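Local coordinates for ALDH21) (Physcomitrella patens subsp. patens, PDB 5MZ5), which oxidises succinic semialdehyde to succinate with NADP+ as the coenzyme, as a member of the aldehyde dehydrogenase family, at the interface of chains A and B. Residues are numbered along the deposited sequence; one frame, centred on the assembly and turned at random. Chains: chain A/B, ALDH21).

The interface of chains A and B. Residues chain A 153, 155; chain B 150, 495.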
ATOM      1  N   ARG A 153      -8.417  10.300   2.230  1.00 25.23           N
ATOM      2  CA  ARG A 153      -7.483   9.247   1.816  1.00 25.07           C
ATOM      3  C   ARG A 153      -7.797   7.879   2.380  1.00 27.14           C
ATOM      4  O   ARG A 153      -6.879   7.072   2.544  1.00 26.10           O
ATOM      5  CB  ARG A 153      -6.057   9.608   2.257  1.00 25.83           C
ATOM      6  CG  ARG A 153      -5.386  10.495   1.291  1.00 25.17           C
ATOM      7  CD  ARG A 153      -4.125  11.141   1.853  1.00 23.01           C
ATOM      8  NE  ARG A 153      -3.596  11.980   0.789  1.00 24.92           N
ATOM      9  CZ  ARG A 153      -3.982  13.227   0.570  1.00 34.47           C
ATOM     10  NH1 ARG A 153      -4.784  13.842   1.434  1.00 20.63           N
ATOM     11  NH2 ARG A 153      -3.537  13.887  -0.493  1.00 23.45           N
ATOM     12  N   TYR A 155      -8.531   4.689   1.569  1.00 22.78           N
ATOM     13  CA  TYR A 155      -8.470   3.825   0.395  1.00 23.96           C
ATOM     14  C   TYR A 155      -8.958   2.427   0.684  1.00 28.85           C
ATOM     15  O   TYR A 155      -8.900   1.943   1.820  1.00 29.92           O
ATOM     16  CB  TYR A 155      -7.031   3.769  -0.176  1.00 25.19           C
ATOM     17  CG  TYR A 155      -6.495   5.115  -0.608  1.00 28.72           C
ATOM     18  CD1 TYR A 155      -7.219   5.932  -1.469  1.00 31.03           C
ATOM     19  CD2 TYR A 155      -5.264   5.579  -0.147  1.00 29.84           C
ATOM     20  CE1 TYR A 155      -6.727   7.172  -1.878  1.00 32.11           C
ATOM     21  CE2 TYR A 155      -4.752   6.811  -0.564  1.00 30.95           C
ATOM     22  CZ  TYR A 155      -5.489   7.605  -1.430  1.00 38.26           C
ATOM     23  OH  TYR A 155      -5.021   8.834  -1.824  1.00 35.81           O
TER
ATOM     24  N   GLU B 150       0.282  15.521  -0.248  1.00 19.81           N
ATOM     25  CA  GLU B 150       1.111  14.445  -0.767  1.00 18.81           C
ATOM     26  C   GLU B 150       2.598  14.646  -0.445  1.00 23.42           C
ATOM     27  O   GLU B 150       3.309  13.650  -0.271  1.00 21.73           O
ATOM     28  CB  GLU B 150       0.895  14.269  -2.277  1.00 20.05           C
ATOM     29  CG  GLU B 150      -0.464  13.706  -2.682  1.00 29.64           C
ATOM     30  CD  GLU B 150      -0.870  12.342  -2.139  1.00 44.00           C
ATOM     31  OE1 GLU B 150      -2.096  12.091  -2.051  1.00 30.02           O
ATOM     32  OE2 GLU B 150       0.021  11.518  -1.823  1.00 31.92           O
ATOM     33  N   LYS B 495      -0.579  12.560  -7.196  1.00 23.76           N
ATOM     34  CA  LYS B 495       0.253  11.454  -6.695  1.00 22.63           C
ATOM     35  C   LYS B 495       0.884  10.599  -7.826  1.00 25.50           C
ATOM     36  O   LYS B 495       1.998  10.110  -7.664  1.00 24.87           O
ATOM     37  CB  LYS B 495      -0.487  10.607  -5.644  1.00 25.08           C
ATOM     38  CG  LYS B 495      -1.606   9.696  -6.160  1.00 35.87           C
ATOM     39  CD  LYS B 495      -2.232   8.921  -4.993  1.00 44.09           C
ATOM     40  CE  LYS B 495      -2.979   7.686  -5.455  1.00 54.57           C
ATOM     41  NZ  LYS B 495      -3.557   6.929  -4.321  1.00 66.55           N
TER
HETATM   42  O   HOH W   1      -2.626   9.702  -0.921  1.00 29.52           O
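A:Arg153 reaches across to B:Glu150 and pairs with it through one carboxylate oxygen, OE1. The arginine chain runs extended from CG to NE, and its last torsion (chi4 86°) swings the guanidinium across the line of the chain, turning the NE–NH2 side toward the glutamate. A:Arg153 NH2 donates the main hydrogen bond of the salt bridge, to B:Glu150 OE1, at 2.8 Å, while NE adds a weak one to the same oxygen. OE1 lies practically in the guanidinium plane, but NH2 comes to it from above the carboxylate, with the two flat groups turned 53° apart. The pair is therefore a skewed, one-oxygen grip and not a flat, two-oxygen one. On the glutamate side a bend at chi2 (-59°) brings the carboxylate round to the arginine.

One water ties in the tyrosine. It lies in the ring plane at the edge of A:Tyr155, 2.7 Å from the phenol OH, and hydrogen-bonds to B:Glu150 OE1 at 2.7 Å and to A:Arg153 NE at 3.0 Å. OE1 thus meets NH2, more weakly NE, and the water. The backbone O of A:Arg153 sits over one face of the tyrosine ring, near its rim. On the opposite side, B:Lys495 brings its extended chain in from the other direction, and its amino nitrogen NZ comes to 3.5 Å from A:Tyr155 CZ, above the C–O bond and past the rim of the ring; this is a contact, without a hydrogen bond.

A methionine in place of A:Arg153 would probably leave B:Glu150 without its cationic mate and the bridging water less firmly held.

B:Glu150 stands near the end of helix 130-151 and B:Lys495 near the start of helix 494-500, whereas A:Arg153 and A:Tyr155 belong to the short link between helix 130-151 and strand 156-160 of their chain. The centre of the patch lies about 24 Å from the active-site residue A:Glu285, and a twin with the chains exchanged lies across the two-fold. The patch is likely to serve subunit pairing, if this pair of the four-chain assembly is the natural one.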